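Local coordinates for protein probable tRNA pseudouridine synthase D (Methanosarcina mazei, PDB 1Z2Z) that probably converts uridine 13 of transfer RNAs into pseudouridine, as a member of the TruD family of pseudouridine synthases, at residues Y15-T20 / Y429-P434; G47-V52 / K94-D99; D129-D134 / E413-K418; R179-L184 / I202-P207; G298-F303 / T315-S320. One frame throughout, in Å; residues are numbered along the deposited sequence.

Interaction 1 of 5, residues Y15-T20 / Y429-P434; sequences YSTDTT and YMKVNP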
# COMPACT_ATOMS: atom_id res chain seq x y z
N TYR A 15 2.02 -11.70 -13.16
CA TYR A 15 1.24 -12.31 -12.09
C TYR A 15 1.89 -13.62 -11.64
O TYR A 15 2.22 -14.47 -12.47
CB TYR A 15 -0.17 -12.62 -12.61
CG TYR A 15 -0.96 -11.43 -13.11
CD1 TYR A 15 -1.70 -10.65 -12.23
CD2 TYR A 15 -1.00 -11.11 -14.47
CE1 TYR A 15 -2.48 -9.57 -12.69
CE2 TYR A 15 -1.77 -10.03 -14.94
CZ TYR A 15 -2.51 -9.28 -14.04
OH TYR A 15 -3.28 -8.23 -14.48
N SER A 16 2.06 -13.79 -10.33
CA SER A 16 2.67 -15.02 -9.81
C SER A 16 1.81 -16.23 -10.22
O SER A 16 2.30 -17.36 -10.28
CB SER A 16 2.79 -14.95 -8.29
OG SER A 16 1.63 -15.46 -7.65
N THR A 17 0.54 -15.98 -10.50
CA THR A 17 -0.37 -17.04 -10.90
C THR A 17 -0.60 -16.97 -12.41
O THR A 17 -0.65 -15.88 -12.98
CB THR A 17 -1.73 -16.89 -10.20
OG1 THR A 17 -2.33 -15.66 -10.61
CG2 THR A 17 -1.55 -16.88 -8.68
N ASP A 18 -0.73 -18.13 -13.06
CA ASP A 18 -0.95 -18.17 -14.50
C ASP A 18 -2.44 -18.37 -14.84
O ASP A 18 -2.79 -18.68 -15.98
CB ASP A 18 -0.15 -19.31 -15.12
CG ASP A 18 -0.49 -20.65 -14.51
OD1 ASP A 18 0.39 -21.23 -13.83
OD2 ASP A 18 -1.64 -21.10 -14.70
N THR A 19 -3.30 -18.22 -13.83
CA THR A 19 -4.73 -18.37 -14.03
C THR A 19 -5.27 -17.19 -14.82
O THR A 19 -4.61 -16.15 -14.93
CB THR A 19 -5.48 -18.43 -12.70
OG1 THR A 19 -4.99 -17.40 -11.83
CG2 THR A 19 -5.30 -19.79 -12.05
N THR A 20 -6.47 -17.35 -15.36
CA THR A 20 -7.08 -16.30 -16.15
C THR A 20 -7.72 -15.24 -15.27
O THR A 20 -8.22 -15.53 -14.18
CB THR A 20 -8.12 -16.89 -17.14
OG1 THR A 20 -8.78 -15.83 -17.84
CG2 THR A 20 -9.14 -17.72 -16.40
N TYR A 429 -6.31 -12.44 -8.28
CA TYR A 429 -7.61 -13.06 -8.52
C TYR A 429 -8.39 -12.42 -9.65
O TYR A 429 -9.13 -13.11 -10.35
CB TYR A 429 -8.50 -13.03 -7.28
CG TYR A 429 -8.19 -14.11 -6.30
CD1 TYR A 429 -7.15 -13.98 -5.40
CD2 TYR A 429 -8.94 -15.29 -6.29
CE1 TYR A 429 -6.86 -14.98 -4.50
CE2 TYR A 429 -8.64 -16.31 -5.39
CZ TYR A 429 -7.60 -16.14 -4.50
OH TYR A 429 -7.28 -17.13 -3.60
N MSE A 430 -8.25 -11.11 -9.81
CA MSE A 430 -8.99 -10.43 -10.86
C MSE A 430 -8.15 -10.09 -12.06
O MSE A 430 -8.66 -9.99 -13.17
CB MSE A 430 -9.59 -9.13 -10.33
CG MSE A 430 -10.74 -9.31 -9.36
SE MSE A 430 -11.12 -7.63 -8.49
CE MSE A 430 -12.37 -6.90 -9.78
N LYS A 431 -6.86 -9.91 -11.83
CA LYS A 431 -5.93 -9.55 -12.91
C LYS A 431 -6.58 -8.55 -13.86
O LYS A 431 -6.74 -8.83 -15.04
CB LYS A 431 -5.51 -10.80 -13.69
CG LYS A 431 -4.75 -11.85 -12.87
CD LYS A 431 -4.11 -12.92 -13.74
CE LYS A 431 -3.44 -14.00 -12.91
NZ LYS A 431 -4.39 -14.86 -12.15
N VAL A 432 -6.96 -7.39 -13.34
CA VAL A 432 -7.56 -6.36 -14.18
C VAL A 432 -6.94 -5.01 -13.88
O VAL A 432 -6.15 -4.88 -12.95
CB VAL A 432 -9.09 -6.25 -13.95
CG1 VAL A 432 -9.79 -7.51 -14.48
CG2 VAL A 432 -9.37 -6.08 -12.48
N ASN A 433 -7.31 -4.01 -14.67
CA ASN A 433 -6.77 -2.67 -14.47
C ASN A 433 -7.06 -2.21 -13.04
O ASN A 433 -8.17 -2.39 -12.53
CB ASN A 433 -7.37 -1.70 -15.49
CG ASN A 433 -6.70 -0.33 -15.47
OD1 ASN A 433 -6.84 0.43 -14.52
ND2 ASN A 433 -5.97 -0.02 -16.53
N PRO A 434 -6.06 -1.63 -12.37
CA PRO A 434 -6.18 -1.14 -10.99
C PRO A 434 -7.26 -0.06 -10.82
O PRO A 434 -7.72 0.21 -9.71
CB PRO A 434 -4.78 -0.63 -10.68
CG PRO A 434 -4.27 -0.19 -12.02
CD PRO A 434 -4.72 -1.33 -12.91
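Lys-431, the first residue beyond helix 423-430, with positive phi (40°), joins that C-terminal helix to the loop after helix 5-8 in this TruD-family fold. Its aliphatic chain crosses obliquely over one face of the Tyr-15 ring. CG makes a CH-pi contact 3.4 Å from the centroid of the Tyr-15 ring, while CB lies near CZ and CD near CG of the same ring. Tyr-15 turns its ring under the lysine by setting CG anti to its own carbonyl carbon (chi1 -59°). An alanine at Tyr-15 would remove this ring face and would probably leave the lysine methylenes less firmly directed towards the threonines. Beyond the ring the lysine bends at chi4 (69°), and its ammonium group reaches loop residues Thr-17 and Thr-19. Glu-428 O accepts a bond from NZ, and Thr-156 of helix 146-163 bonds Thr-19 OG1. Lys-431 NZ donates to Thr-17 OG1 at 2.7 Å, to Thr-19 OG1 at 2.6 Å, and weakly to Thr-19 O at 3.1 Å.

Interaction 2 of 5, residues G47-V52 / K94-D99; sequences GKYLIV and KISIFD
Tyr-49 lays its ring beside Phe-98, with Tyr-49 CE1 3.4 Å from Phe-98 CB and Phe-98 CD2 over one face of the tyrosine near its rim. The ring planes are oblique, at 53°. Lys-48 crosses Phe-98 obliquely, its CG in the ring plane at the edge, 3.7 Å from Phe-98 CE2. On the face of Tyr-49 and Phe-98, Ile-51 sets CD1 against CB of Ser-96; its CG2 meets CG of Lys-94, whose ammonium group pairs with Glu-43. Leu-50, Val-52, Ile-95 and Ile-97 fill the other face, where Val-52 CG2 meets Ile-97 CD1 at 4.0 Å and Ile-105 of helix 102-105 touches Leu-50 and Val-52. Between the faces run paired backbone bonds, Leu-50 N to Ile-97 O and Ile-97 N to Leu-50 O, both 2.8 Å; Val-52 and Ile-95 pair likewise. Asp-99 N to Lys-48 O extends the ladder. The alternating hydrogen-bonded and non-hydrogen-bonded pairs make a regular antiparallel ladder of strands 49-57 and 90-98 in the TruD mixed sheet.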
# COMPACT_ATOMS: atom_id res chain seq x y z
N GLY A 47 -10.33 3.91 33.67
CA GLY A 47 -9.55 4.73 32.75
C GLY A 47 -10.37 5.89 32.22
O GLY A 47 -11.60 5.80 32.19
N LYS A 48 -9.73 6.98 31.82
CA LYS A 48 -10.45 8.14 31.32
C LYS A 48 -10.74 8.04 29.83
O LYS A 48 -11.09 9.04 29.20
CB LYS A 48 -9.67 9.42 31.62
CG LYS A 48 -8.35 9.55 30.85
CD LYS A 48 -7.33 10.43 31.59
CE LYS A 48 -5.97 10.46 30.87
NZ LYS A 48 -5.90 11.38 29.70
N TYR A 49 -10.61 6.85 29.27
CA TYR A 49 -10.85 6.61 27.86
C TYR A 49 -11.91 5.52 27.68
O TYR A 49 -11.80 4.41 28.22
CB TYR A 49 -9.53 6.22 27.17
CG TYR A 49 -8.64 7.40 26.80
CD1 TYR A 49 -9.03 8.29 25.81
CD2 TYR A 49 -7.42 7.64 27.45
CE1 TYR A 49 -8.24 9.38 25.47
CE2 TYR A 49 -6.62 8.74 27.11
CZ TYR A 49 -7.04 9.61 26.12
OH TYR A 49 -6.32 10.73 25.76
N LEU A 50 -12.96 5.85 26.94
CA LEU A 50 -14.06 4.92 26.70
C LEU A 50 -13.76 4.21 25.39
O LEU A 50 -13.53 4.86 24.37
CB LEU A 50 -15.39 5.68 26.62
CG LEU A 50 -16.68 4.88 26.77
CD1 LEU A 50 -16.85 4.02 25.57
CD2 LEU A 50 -16.66 4.04 28.03
N ILE A 51 -13.75 2.88 25.41
CA ILE A 51 -13.44 2.13 24.19
C ILE A 51 -14.66 1.50 23.55
O ILE A 51 -15.33 0.62 24.12
CB ILE A 51 -12.40 1.01 24.44
CG1 ILE A 51 -11.27 1.48 25.37
CG2 ILE A 51 -11.86 0.57 23.10
CD1 ILE A 51 -10.56 2.77 24.94
N VAL A 52 -14.90 1.91 22.31
CA VAL A 52 -16.06 1.48 21.55
C VAL A 52 -15.77 0.80 20.23
O VAL A 52 -14.82 1.14 19.53
CB VAL A 52 -16.95 2.69 21.26
CG1 VAL A 52 -18.31 2.24 20.78
CG2 VAL A 52 -17.07 3.57 22.49
N LYS A 94 -12.06 -0.92 16.39
CA LYS A 94 -12.06 -0.43 17.75
C LYS A 94 -11.61 1.04 17.77
O LYS A 94 -10.74 1.43 17.00
CB LYS A 94 -11.14 -1.30 18.61
CG LYS A 94 -10.81 -0.72 19.98
CD LYS A 94 -9.98 -1.69 20.82
CE LYS A 94 -10.78 -2.94 21.15
NZ LYS A 94 -10.08 -3.91 22.05
N ILE A 95 -12.23 1.85 18.61
CA ILE A 95 -11.86 3.25 18.71
C ILE A 95 -11.85 3.67 20.17
O ILE A 95 -12.29 2.92 21.06
CB ILE A 95 -12.83 4.19 17.95
CG1 ILE A 95 -14.23 4.14 18.57
CG2 ILE A 95 -12.88 3.81 16.47
CD1 ILE A 95 -15.13 5.32 18.13
N SER A 96 -11.34 4.85 20.45
CA SER A 96 -11.33 5.32 21.82
C SER A 96 -11.89 6.73 21.85
O SER A 96 -11.71 7.50 20.90
CB SER A 96 -9.92 5.30 22.42
OG SER A 96 -9.13 6.33 21.86
N ILE A 97 -12.59 7.04 22.93
CA ILE A 97 -13.20 8.34 23.11
C ILE A 97 -12.87 8.85 24.49
O ILE A 97 -13.17 8.19 25.50
CB ILE A 97 -14.73 8.26 22.99
CG1 ILE A 97 -15.13 7.57 21.67
CG2 ILE A 97 -15.31 9.66 23.06
CD1 ILE A 97 -16.62 7.40 21.49
N PHE A 98 -12.26 10.02 24.54
CA PHE A 98 -11.84 10.60 25.80
C PHE A 98 -12.96 11.18 26.63
O PHE A 98 -13.86 11.88 26.13
CB PHE A 98 -10.79 11.69 25.55
CG PHE A 98 -10.42 12.49 26.78
CD1 PHE A 98 -10.67 13.85 26.83
CD2 PHE A 98 -9.82 11.88 27.87
CE1 PHE A 98 -10.30 14.59 27.97
CE2 PHE A 98 -9.45 12.62 29.00
CZ PHE A 98 -9.70 13.97 29.05
N ASP A 99 -12.91 10.85 27.91
CA ASP A 99 -13.87 11.38 28.86
C ASP A 99 -15.32 11.25 28.43
O ASP A 99 -16.05 12.25 28.31
CB ASP A 99 -13.51 12.84 29.12
CG ASP A 99 -14.39 13.47 30.17
OD1 ASP A 99 -15.06 12.70 30.90
OD2 ASP A 99 -14.38 14.73 30.25

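Interaction 3 of 5, residues D129-D134 / E413-K418; sequences DLWGND and EFMLPK
Met-415, a selenomethionine here, starts with CB 3.2 Å from Asp-134 OD2, the two side chains lying side by side and pointing the same way. CG, in the crowded position between backbone N and carbonyl carbon (chi1 66°), stays 4.0 Å from that same Asp-134 OD2, and SE passes it at 3.8 Å. The chain then bends at chi3, bringing CE to the edge of the Trp-131 indole, 3.9 Å from Trp-131 NE1. Behind this side chain, strands 130-142 and 408-417 pair antiparallel in the mixed sheet, Asn-133 and Leu-416 forming the hydrogen-bonded pair. Asn-133 N reaches Leu-416 O nearly along its C=O axis at 2.8 Å. Trp-131 and Gly-132 both face Ile-38 of strand 33-39, a classic beta bulge, and a CB on Gly-132 would clash with Leu-416 O. Lys-418 closes the ladder with its N on Trp-131 O, and its CB packs 3.7 Å from Leu-130 CD2. The Asn-133 side chain lies about 9 Å from that of Asp-86, the predicted nucleophile.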
# COMPACT_ATOMS: atom_id res chain seq x y z
N ASP A 129 -2.51 0.16 16.98
CA ASP A 129 -3.00 -0.76 17.99
C ASP A 129 -3.91 -1.86 17.47
O ASP A 129 -4.95 -2.11 18.06
CB ASP A 129 -3.76 -0.03 19.10
CG ASP A 129 -2.88 0.90 19.91
OD1 ASP A 129 -1.79 1.29 19.41
OD2 ASP A 129 -3.30 1.25 21.03
N LEU A 130 -3.57 -2.51 16.37
CA LEU A 130 -4.41 -3.61 15.89
C LEU A 130 -3.48 -4.65 15.27
O LEU A 130 -2.40 -4.31 14.79
CB LEU A 130 -5.44 -3.14 14.85
CG LEU A 130 -4.94 -3.07 13.40
CD1 LEU A 130 -6.11 -2.88 12.46
CD2 LEU A 130 -3.93 -1.95 13.26
N TRP A 131 -3.90 -5.90 15.27
CA TRP A 131 -3.08 -6.93 14.68
C TRP A 131 -3.30 -6.86 13.18
O TRP A 131 -2.48 -6.30 12.45
CB TRP A 131 -3.47 -8.31 15.19
CG TRP A 131 -2.71 -9.40 14.49
CD1 TRP A 131 -3.04 -10.00 13.31
CD2 TRP A 131 -1.43 -9.93 14.87
NE1 TRP A 131 -2.05 -10.86 12.92
CE2 TRP A 131 -1.05 -10.84 13.86
CE3 TRP A 131 -0.57 -9.72 15.96
CZ2 TRP A 131 0.16 -11.55 13.90
CZ3 TRP A 131 0.63 -10.43 16.00
CH2 TRP A 131 0.98 -11.33 14.97
N GLY A 132 -4.41 -7.42 12.72
CA GLY A 132 -4.71 -7.39 11.30
C GLY A 132 -6.13 -6.96 10.98
O GLY A 132 -6.81 -6.30 11.77
N ASN A 133 -6.57 -7.36 9.79
CA ASN A 133 -7.91 -7.03 9.28
C ASN A 133 -8.51 -8.21 8.50
O ASN A 133 -7.94 -8.67 7.51
CB ASN A 133 -7.83 -5.79 8.37
CG ASN A 133 -7.83 -4.46 9.13
OD1 ASN A 133 -7.23 -3.49 8.69
ND2 ASN A 133 -8.54 -4.42 10.25
N ASP A 134 -9.65 -8.71 8.96
CA ASP A 134 -10.36 -9.79 8.27
C ASP A 134 -11.10 -9.17 7.11
O ASP A 134 -11.73 -8.12 7.25
CB ASP A 134 -11.39 -10.43 9.19
CG ASP A 134 -10.80 -11.53 10.00
OD1 ASP A 134 -11.43 -11.96 11.00
OD2 ASP A 134 -9.69 -11.98 9.63
N GLU A 413 -12.56 -14.19 1.00
CA GLU A 413 -12.41 -13.79 2.40
C GLU A 413 -11.10 -14.27 3.00
O GLU A 413 -10.86 -15.47 3.10
CB GLU A 413 -13.57 -14.33 3.22
CG GLU A 413 -13.82 -15.79 3.01
CD GLU A 413 -15.13 -16.22 3.61
OE1 GLU A 413 -15.57 -17.36 3.32
OE2 GLU A 413 -15.71 -15.41 4.37
N PHE A 414 -10.26 -13.33 3.41
CA PHE A 414 -8.97 -13.69 3.98
C PHE A 414 -8.60 -12.68 5.07
O PHE A 414 -9.46 -11.97 5.58
CB PHE A 414 -7.93 -13.69 2.87
CG PHE A 414 -7.92 -12.42 2.06
CD1 PHE A 414 -7.15 -11.33 2.46
CD2 PHE A 414 -8.65 -12.31 0.90
CE1 PHE A 414 -7.14 -10.14 1.70
CE2 PHE A 414 -8.65 -11.13 0.15
CZ PHE A 414 -7.89 -10.06 0.55
N MSE A 415 -7.32 -12.64 5.44
CA MSE A 415 -6.89 -11.67 6.44
C MSE A 415 -5.46 -11.25 6.25
O MSE A 415 -4.62 -12.05 5.85
CB MSE A 415 -7.08 -12.20 7.84
CG MSE A 415 -6.24 -13.35 8.18
SE MSE A 415 -6.19 -13.34 10.07
CE MSE A 415 -4.54 -12.29 10.22
N LEU A 416 -5.20 -9.98 6.53
CA LEU A 416 -3.88 -9.41 6.37
C LEU A 416 -3.43 -8.69 7.66
O LEU A 416 -4.25 -8.30 8.48
CB LEU A 416 -3.91 -8.45 5.18
CG LEU A 416 -3.53 -8.98 3.80
CD1 LEU A 416 -3.91 -10.43 3.63
CD2 LEU A 416 -4.18 -8.12 2.74
N PRO A 417 -2.11 -8.53 7.87
CA PRO A 417 -1.57 -7.85 9.06
C PRO A 417 -1.44 -6.35 8.82
O PRO A 417 -1.21 -5.93 7.69
CB PRO A 417 -0.21 -8.49 9.21
CG PRO A 417 0.23 -8.61 7.77
CD PRO A 417 -1.02 -9.23 7.15
N LYS A 418 -1.55 -5.55 9.87
CA LYS A 418 -1.45 -4.10 9.70
C LYS A 418 -0.26 -3.70 8.84
O LYS A 418 0.87 -4.08 9.11
CB LYS A 418 -1.34 -3.37 11.05
CG LYS A 418 -0.25 -3.88 11.96
CD LYS A 418 0.16 -2.81 12.96
CE LYS A 418 0.96 -3.39 14.11
NZ LYS A 418 1.55 -2.30 14.94

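Interaction 4 of 5, residues R179-L184 / I202-P207; sequences RPVTHL and IAEPFP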
# COMPACT_ATOMS: atom_id res chain seq x y z
N ARG A 179 -2.22 10.88 -7.58
CA ARG A 179 -1.32 10.92 -8.72
C ARG A 179 -0.04 10.19 -8.35
O ARG A 179 0.73 10.66 -7.52
CB ARG A 179 -1.03 12.37 -9.07
CG ARG A 179 -0.16 12.55 -10.26
CD ARG A 179 0.12 14.02 -10.44
NE ARG A 179 0.80 14.55 -9.26
CZ ARG A 179 1.24 15.79 -9.16
NH1 ARG A 179 1.08 16.64 -10.17
NH2 ARG A 179 1.88 16.19 -8.06
N PRO A 180 0.19 9.02 -8.96
CA PRO A 180 1.40 8.22 -8.69
C PRO A 180 2.63 8.78 -9.39
O PRO A 180 2.98 8.34 -10.48
CB PRO A 180 1.01 6.84 -9.21
CG PRO A 180 0.15 7.18 -10.40
CD PRO A 180 -0.72 8.29 -9.86
N VAL A 181 3.28 9.75 -8.76
CA VAL A 181 4.47 10.38 -9.34
C VAL A 181 5.70 10.26 -8.45
O VAL A 181 6.81 10.63 -8.85
CB VAL A 181 4.22 11.87 -9.61
CG1 VAL A 181 3.37 12.04 -10.84
CG2 VAL A 181 3.54 12.50 -8.42
N THR A 182 5.53 9.76 -7.24
CA THR A 182 6.65 9.63 -6.34
C THR A 182 7.86 9.01 -7.04
O THR A 182 8.86 9.69 -7.26
CB THR A 182 6.26 8.82 -5.10
OG1 THR A 182 5.77 7.53 -5.50
CG2 THR A 182 5.17 9.55 -4.34
N HIS A 183 7.73 7.74 -7.43
CA HIS A 183 8.80 7.02 -8.13
C HIS A 183 9.33 7.80 -9.32
O HIS A 183 10.50 7.71 -9.66
CB HIS A 183 8.30 5.65 -8.60
CG HIS A 183 7.24 5.70 -9.67
ND1 HIS A 183 7.52 5.49 -11.00
CD2 HIS A 183 5.90 5.89 -9.59
CE1 HIS A 183 6.40 5.53 -11.70
NE2 HIS A 183 5.40 5.77 -10.87
N LEU A 184 8.45 8.57 -9.95
CA LEU A 184 8.86 9.36 -11.10
C LEU A 184 9.75 10.51 -10.66
O LEU A 184 10.60 10.97 -11.42
CB LEU A 184 7.63 9.91 -11.82
CG LEU A 184 6.66 8.86 -12.39
CD1 LEU A 184 5.39 9.55 -12.86
CD2 LEU A 184 7.33 8.11 -13.53
N ILE A 202 5.33 19.51 -9.05
CA ILE A 202 4.63 20.78 -9.11
C ILE A 202 3.52 20.72 -10.17
O ILE A 202 2.37 21.07 -9.90
CB ILE A 202 5.61 21.91 -9.46
CG1 ILE A 202 6.67 22.01 -8.35
CG2 ILE A 202 4.84 23.21 -9.66
CD1 ILE A 202 7.87 22.87 -8.70
N ALA A 203 3.89 20.26 -11.37
CA ALA A 203 2.98 20.13 -12.50
C ALA A 203 2.71 18.65 -12.79
O ALA A 203 2.54 17.85 -11.87
CB ALA A 203 3.57 20.81 -13.73
N GLU A 204 2.66 18.27 -14.07
CA GLU A 204 2.41 16.88 -14.46
C GLU A 204 1.02 16.39 -14.07
O GLU A 204 0.84 15.77 -13.03
CB GLU A 204 3.44 15.95 -13.83
CG GLU A 204 3.21 14.49 -14.21
CD GLU A 204 4.02 14.07 -15.43
OE1 GLU A 204 4.17 14.89 -16.37
OE2 GLU A 204 4.49 12.92 -15.45
N PRO A 205 0.03 16.64 -14.93
CA PRO A 205 -1.36 16.24 -14.71
C PRO A 205 -1.64 14.76 -14.97
O PRO A 205 -0.96 14.13 -15.77
CB PRO A 205 -2.11 17.13 -15.69
CG PRO A 205 -1.18 17.14 -16.86
CD PRO A 205 0.16 17.38 -16.20
N PHE A 206 -2.64 14.22 -14.28
CA PHE A 206 -3.01 12.82 -14.45
C PHE A 206 -4.50 12.68 -14.78
O PHE A 206 -5.32 13.48 -14.34
CB PHE A 206 -2.68 12.00 -13.20
CG PHE A 206 -1.27 11.47 -13.18
CD1 PHE A 206 -0.98 10.28 -12.52
CD2 PHE A 206 -0.23 12.16 -13.80
CE1 PHE A 206 0.31 9.77 -12.49
CE2 PHE A 206 1.07 11.67 -13.78
CZ PHE A 206 1.34 10.47 -13.12
N PRO A 207 -4.86 11.64 -15.56
CA PRO A 207 -6.25 11.40 -15.96
C PRO A 207 -7.20 11.12 -14.80
O PRO A 207 -8.40 10.93 -15.02
CB PRO A 207 -6.13 10.20 -16.90
CG PRO A 207 -5.00 9.44 -16.30
CD PRO A 207 -4.00 10.54 -16.01
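NH2 of Arg-179 has two partners: a hydrogen bond to Tyr-201 O, near the end of helix 194-202, and a long, weak ion pair with Glu-240. Arg-179 NH1 donates to Glu-204 O in a bond 3.0 Å long and bent, 146° at the hydrogen, with the donor above the carbonyl plane. Arg-217 brings a like charge close to NH1, so the carbonyls probably do much to steady the cation. The arginine chain gets there by keeping CG anti to the backbone N (chi1 -178°) and bending at chi3. On the way it crosses Phe-206 at about a right angle, and Arg-179 CG sits over the centre of the Phe-206 ring in a CH-pi contact, 3.3 Å from its centroid. Pro-180, the centre of an inverse gamma turn, leads into Val-181 at the N-cap of helix 182-191; the contact thus ties the start of this helix to the loop leaving the next helix, 194-202, in the helical part of the TRUD region. Pro-180 CG lies in plane at the ring's edge. Val-181 CG1 slides past Phe-206 to lie 3.4 Å from its CZ. Leu-184 CD1 approaches Phe-206 CZ tip to tip at 4.2 Å.

Interaction 5 of 5, residues G298-F303 / T315-S320; sequences GDIVCF and TEKVTS
Two backbone hydrogen bonds run across the contact. Val-301 N reaches Glu-316 O at 3.2 Å, nearly along the C=O axis and almost straight, 165° at the hydrogen. Gly-298 N reaches Val-318 O at 2.7 Å, but the angle at the hydrogen is 130° and the donor stands above the carbonyl plane. Gly-298 has positive phi, a conformation that favours glycine.

Apolar contacts flank these bonds. Ile-300 CG1 lies 3.7 Å from Lys-317 CG, the extended lysine chain crossing it obliquely on its way to Ser-350 OG, which NZ hydrogen-bonds. Val-318 CG1 packs against Asp-299 CB at 3.4 Å, and Cys-302 CB meets the Thr-315 methyl CG2 at 4.1 Å. Helix 323-330 touches Val-318 through Val-323 and Met-326.

The aromatic contact is edge-on: Glu-316 CB lies in the plane of the Phe-303 ring, 3.4 Å from Phe-303 CE2, with the carboxylate plane oblique to the ring. An alanine at Phe-303 would remove the ring edge that Glu-316 CB meets, and would probably loosen this end of the contact.

Among the charged groups, the Asp-299 carboxylate turns away from 315-320 to a salt bridge with Arg-285. The two chains run roughly antiparallel, 142° apart, and one of them carries strand 301-302, which pairs on with strand 336-337: an irregular, hairpin-like return of the chain within the TRUD region.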
# COMPACT_ATOMS: atom_id res chain seq x y z
N GLY A 298 22.82 -18.13 -1.87
CA GLY A 298 22.98 -16.69 -1.78
C GLY A 298 21.69 -15.94 -2.02
O GLY A 298 21.69 -14.90 -2.68
N ASP A 299 20.59 -16.46 -1.47
CA ASP A 299 19.27 -15.86 -1.62
C ASP A 299 19.04 -14.64 -0.70
O ASP A 299 18.36 -13.69 -1.09
CB ASP A 299 18.19 -16.93 -1.35
CG ASP A 299 17.06 -16.91 -2.40
OD1 ASP A 299 16.83 -15.86 -3.03
OD2 ASP A 299 16.39 -17.95 -2.57
N ILE A 300 19.62 -14.67 0.51
CA ILE A 300 19.48 -13.60 1.52
C ILE A 300 18.07 -13.55 2.11
O ILE A 300 17.12 -13.15 1.44
CB ILE A 300 19.81 -12.18 0.98
CG1 ILE A 300 21.31 -12.05 0.69
CG2 ILE A 300 19.44 -11.12 2.01
CD1 ILE A 300 21.71 -10.67 0.23
N VAL A 301 17.94 -13.95 3.37
CA VAL A 301 16.64 -13.93 4.02
C VAL A 301 16.63 -12.97 5.21
O VAL A 301 17.62 -12.28 5.48
CB VAL A 301 16.22 -15.37 4.47
CG1 VAL A 301 16.31 -16.33 3.29
CG2 VAL A 301 17.11 -15.87 5.61
N CYS A 302 15.48 -12.90 5.90
CA CYS A 302 15.32 -12.06 7.09
C CYS A 302 14.59 -12.90 8.13
O CYS A 302 14.00 -13.94 7.81
CB CYS A 302 14.54 -10.77 6.78
SG CYS A 302 12.70 -10.90 6.65
N PHE A 303 14.64 -12.45 9.37
CA PHE A 303 13.99 -13.16 10.46
C PHE A 303 13.14 -12.14 11.19
O PHE A 303 13.31 -10.94 11.00
CB PHE A 303 15.04 -13.72 11.42
CG PHE A 303 16.14 -14.46 10.74
CD1 PHE A 303 15.97 -15.78 10.34
CD2 PHE A 303 17.34 -13.81 10.43
CE1 PHE A 303 16.96 -16.45 9.64
CE2 PHE A 303 18.34 -14.46 9.72
CZ PHE A 303 18.15 -15.79 9.32
N THR A 315 19.89 -9.74 8.70
CA THR A 315 19.72 -10.53 7.49
C THR A 315 20.86 -11.51 7.24
O THR A 315 21.94 -11.12 6.81
CB THR A 315 19.59 -9.64 6.25
OG1 THR A 315 20.62 -8.64 6.27
CG2 THR A 315 18.23 -8.98 6.21
N GLU A 316 20.60 -12.79 7.50
CA GLU A 316 21.58 -13.85 7.29
C GLU A 316 21.58 -14.26 5.82
O GLU A 316 20.52 -14.41 5.21
CB GLU A 316 21.25 -15.08 8.14
CG GLU A 316 22.31 -16.18 8.09
CD GLU A 316 22.01 -17.34 9.03
OE1 GLU A 316 21.70 -17.10 10.22
OE2 GLU A 316 22.10 -18.51 8.58
N LYS A 317 22.77 -14.46 5.26
CA LYS A 317 22.88 -14.85 3.86
C LYS A 317 23.01 -16.37 3.72
O LYS A 317 23.92 -16.98 4.30
CB LYS A 317 24.08 -14.15 3.22
CG LYS A 317 24.14 -14.28 1.71
CD LYS A 317 25.13 -13.29 1.15
CE LYS A 317 25.03 -13.19 -0.36
NZ LYS A 317 25.89 -12.08 -0.85
N VAL A 318 22.10 -16.99 2.98
CA VAL A 318 22.12 -18.43 2.77
C VAL A 318 23.22 -18.86 1.79
O VAL A 318 23.47 -18.17 0.80
CB VAL A 318 20.74 -18.95 2.26
CG1 VAL A 318 20.22 -18.03 1.18
CG2 VAL A 318 20.87 -20.37 1.72
N THR A 319 23.88 -19.98 2.08
CA THR A 319 24.94 -20.50 1.22
C THR A 319 24.65 -21.92 0.76
O THR A 319 23.56 -22.44 0.97
CB THR A 319 26.32 -20.50 1.93
OG1 THR A 319 26.21 -21.19 3.18
CG2 THR A 319 26.80 -19.07 2.17
N SER A 320 25.65 -22.54 0.13
CA SER A 320 25.50 -23.90 -0.39
C SER A 320 25.40 -24.95 0.70
O SER A 320 25.07 -26.10 0.43
CB SER A 320 26.68 -24.23 -1.31
OG SER A 320 26.73 -23.33 -2.41

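From the N terminus, the loop 15-20 is the first to find its partner, at 429-434 near the other end of the chain, so interaction 1 closes a loop that encloses all the others. Interaction 2 closes next, between strands 49-57 and 90-98, before interaction 3 opens. Interaction 3 spans 279 residues and joins strand 130-142 to strand 408-417 in the same mixed sheet; the centres of interactions 2 and 3 lie about 22 Å apart. Inside its loop, interactions 4 and 5 follow in series, about 37 Å apart between centres, one at the helices 182-191 and 194-202, the other beside strand 301-302. No two contacts cross. Strand 408-417 leads on to helix 423-430, linking interactions 3 and 1.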